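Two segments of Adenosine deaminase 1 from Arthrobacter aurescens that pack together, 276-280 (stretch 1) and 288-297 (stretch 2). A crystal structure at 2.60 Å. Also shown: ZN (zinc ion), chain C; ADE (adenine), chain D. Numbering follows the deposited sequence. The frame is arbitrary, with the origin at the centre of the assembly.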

# COMPACT_ATOMS: atom_id res chain seq x y z
N CYS A 276 3.50 -7.49 -8.39
CA CYS A 276 2.90 -6.31 -8.99
C CYS A 276 3.55 -5.05 -8.43
O CYS A 276 4.26 -5.10 -7.43
N VAL A 277 3.31 -3.93 -9.10
CA VAL A 277 3.96 -2.66 -8.78
C VAL A 277 3.03 -1.74 -8.00
O VAL A 277 1.88 -1.53 -8.38
N ASN A 278 3.55 -1.19 -6.90
CA ASN A 278 2.77 -0.33 -6.01
C ASN A 278 3.60 0.88 -5.55
O ASN A 278 4.83 0.82 -5.53
N SER A 279 2.93 1.96 -5.17
CA SER A 279 3.65 3.17 -4.76
C SER A 279 3.80 3.27 -3.24
O SER A 279 4.62 4.05 -2.75
N ASP A 280 3.01 2.48 -2.52
CA ASP A 280 3.15 2.33 -1.07
C ASP A 280 2.82 3.59 -0.28
O ASP A 280 1.72 3.72 0.27
N TYR A 288 3.81 8.18 -7.63
CA TYR A 288 2.68 7.27 -7.54
C TYR A 288 2.95 6.01 -8.38
O TYR A 288 4.08 5.82 -8.85
N VAL A 289 1.96 5.15 -8.55
CA VAL A 289 2.20 3.91 -9.26
C VAL A 289 2.76 4.17 -10.66
O VAL A 289 3.74 3.55 -11.07
N ASP A 290 2.15 5.11 -11.39
CA ASP A 290 2.60 5.43 -12.74
C ASP A 290 4.04 5.94 -12.74
O ASP A 290 4.77 5.75 -13.70
N ASP A 291 4.44 6.58 -11.65
CA ASP A 291 5.82 7.01 -11.48
C ASP A 291 6.73 5.81 -11.26
O ASP A 291 7.85 5.78 -11.76
N ASN A 292 6.24 4.83 -10.51
CA ASN A 292 6.99 3.60 -10.30
C ASN A 292 7.21 2.89 -11.63
O ASN A 292 8.30 2.40 -11.91
N PHE A 293 6.18 2.84 -12.46
CA PHE A 293 6.30 2.23 -13.77
C PHE A 293 7.30 2.99 -14.64
O PHE A 293 8.19 2.39 -15.24
N GLU A 294 7.13 4.31 -14.70
CA GLU A 294 8.02 5.17 -15.48
C GLU A 294 9.48 4.88 -15.18
O GLU A 294 10.31 4.80 -16.09
N GLN A 295 9.81 4.74 -13.90
CA GLN A 295 11.19 4.49 -13.49
C GLN A 295 11.65 3.08 -13.85
O GLN A 295 12.81 2.87 -14.20
N LEU A 296 10.74 2.11 -13.77
CA LEU A 296 11.05 0.73 -14.14
C LEU A 296 11.42 0.64 -15.61
O LEU A 296 12.33 -0.10 -15.99
N VAL A 297 10.68 1.38 -16.44
CA VAL A 297 10.94 1.44 -17.86
C VAL A 297 12.25 2.16 -18.11
O VAL A 297 13.14 1.65 -18.78

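The contact is a small, mainly apolar one, in which the end of a strand and the loop after it lie against the first turns of a helix, with water-mediated polar links where the helix begins. Together the two stretches bury 320 Å², and Val277 accounts for the largest share.

Val277 points toward the helix with chi1 in the t well, and its compact, branched side chain meets residues on successive turns. Its CG1 lies 3.5 Å from CB of Asn292, and its CG2 comes within 3.6 Å of CD1 of Leu296, which also points toward the strand (chi1 m, chi2 t). Phe293 leaves the helix sideways, but its m rotamer brings the end of the ring nearer: Val277 CB is 3.8 Å from Phe293 CE1, and CG1 of the valine lies over one face of the ring. Val277 CB sits 4.2 Å from the centroid of the Phe293 ring and 30° off its normal, an off-centre CH-pi contact that suits an aliphatic group against a flat aromatic surface. Val289, sideways with chi1 p, adds a looser apolar contact, its CG2 4.3 Å from Val277 CG1; the same CG2 is 3.5 Å from the backbone O of Val277.

Ser279 also points toward the helix, and its small side chain allows a close approach to the backbone there: its CB is 3.4 Å from both Tyr288 C and Val289 N. Tyr288 occupies the N-cap position, while its own side chain (chi1 m) points away from stretch 1. Its backbone N donates to Asp291 OD2 at 2.9 Å, tying the cap residue to the first turn. Asn292, toward the loop with chi1 m, combines packing with polar work: its ND2 donates to Tyr288 O at 2.9 Å, so that Tyr288 O accepts from both the side-chain ND2 and the backbone N of Asn292.

No clear direct hydrogen bond crosses the interface, but two waters do. The O of water 1 lies 3.2 Å from Ser279 OG, to which it donates, and 2.7 Å from Val289 N, from which it accepts, satisfying an amide in the first turn, where no preceding helical carbonyl is available. The O of water 2 lies 3.0 Å from Asn292 ND2, from which it accepts, and 3.1 Å from Ser279 O.

Asp280 takes no part in the packing. With chi1 t, its carboxylate leads away from the helix to the bound groups: OD2 binds the zinc ion ZN at 2.3 Å, and OD1 lies 2.5 Å from N6 of adenine, as befits an adenosine deaminase active site.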

# COMPACT_ATOMS: atom_id res chain seq x y z
CB CYS A 276 1.39 -6.29 -8.77
SG CYS A 276 0.86 -6.15 -7.04
CB VAL A 277 4.42 -1.95 -10.07
CG1 VAL A 277 5.04 -0.60 -9.76
CG2 VAL A 277 5.40 -2.83 -10.83
CB ASN A 278 2.28 -1.12 -4.80
CG ASN A 278 1.53 -2.38 -5.19
OD1 ASN A 278 2.13 -3.40 -5.55
ND2 ASN A 278 0.21 -2.32 -5.11
CB SER A 279 3.01 4.43 -5.36
OG SER A 279 1.71 4.66 -4.84
CB ASP A 280 4.56 1.82 -0.73
CG ASP A 280 4.69 1.37 0.71
OD1 ASP A 280 5.83 1.27 1.21
OD2 ASP A 280 3.65 1.12 1.35
CB TYR A 288 1.40 7.99 -7.97
CG TYR A 288 1.03 9.10 -7.00
CD1 TYR A 288 1.72 10.31 -6.99
CD2 TYR A 288 0.00 8.92 -6.08
CE1 TYR A 288 1.39 11.31 -6.10
CE2 TYR A 288 -0.33 9.92 -5.18
CZ TYR A 288 0.37 11.11 -5.19
OH TYR A 288 0.03 12.09 -4.29
CB VAL A 289 0.94 3.01 -9.34
CG1 VAL A 289 -0.12 3.65 -10.22
CG2 VAL A 289 1.31 1.63 -9.85
CB ASP A 290 1.66 6.43 -13.42
CG ASP A 290 1.64 7.78 -12.73
OD1 ASP A 290 2.27 8.73 -13.25
OD2 ASP A 290 0.98 7.90 -11.67
CB ASP A 291 5.95 8.00 -10.32
CG ASP A 291 5.35 9.35 -10.64
OD1 ASP A 291 5.68 9.92 -11.71
OD2 ASP A 291 4.56 9.85 -9.82
CB ASN A 292 6.30 2.67 -9.30
CG ASN A 292 6.54 3.08 -7.85
OD1 ASN A 292 7.39 2.51 -7.17
ND2 ASN A 292 5.80 4.07 -7.38
CB PHE A 293 4.95 2.15 -14.47
CG PHE A 293 4.14 0.94 -14.11
CD1 PHE A 293 3.18 1.01 -13.12
CD2 PHE A 293 4.35 -0.26 -14.75
CE1 PHE A 293 2.44 -0.10 -12.78
CE2 PHE A 293 3.62 -1.38 -14.41
CZ PHE A 293 2.66 -1.30 -13.43
CB GLU A 294 7.72 6.64 -15.20
CG GLU A 294 8.60 7.59 -15.98
CD GLU A 294 8.50 9.02 -15.47
OE1 GLU A 294 7.96 9.22 -14.36
OE2 GLU A 294 8.98 9.93 -16.18
CB GLN A 295 11.37 4.78 -12.00
CG GLN A 295 11.19 6.25 -11.62
CD GLN A 295 12.14 7.18 -12.37
OE1 GLN A 295 11.96 7.44 -13.56
NE2 GLN A 295 13.14 7.69 -11.66
CB LEU A 296 9.86 -0.19 -13.85
CG LEU A 296 9.55 -0.43 -12.38
CD1 LEU A 296 8.32 -1.31 -12.23
CD2 LEU A 296 10.75 -1.04 -11.66
CB VAL A 297 9.83 2.21 -18.60
CG1 VAL A 297 10.20 2.39 -20.07
CG2 VAL A 297 8.48 1.51 -18.45
ZN ZN C . 3.85 -0.45 3.01
N9 ADE D . 3.79 1.93 7.24
C8 ADE D . 3.50 2.66 6.11
N7 ADE D . 4.14 2.26 5.04
C5 ADE D . 4.92 1.21 5.49
C6 ADE D . 5.84 0.35 4.84
N6 ADE D . 6.13 0.46 3.54
N1 ADE D . 6.44 -0.60 5.59
C2 ADE D . 6.13 -0.70 6.89
N3 ADE D . 5.29 0.04 7.61
C4 ADE D . 4.71 0.98 6.85
O HOH W 1 -0.29 5.55 -7.18
O HOH W 2 6.43 5.46 -4.80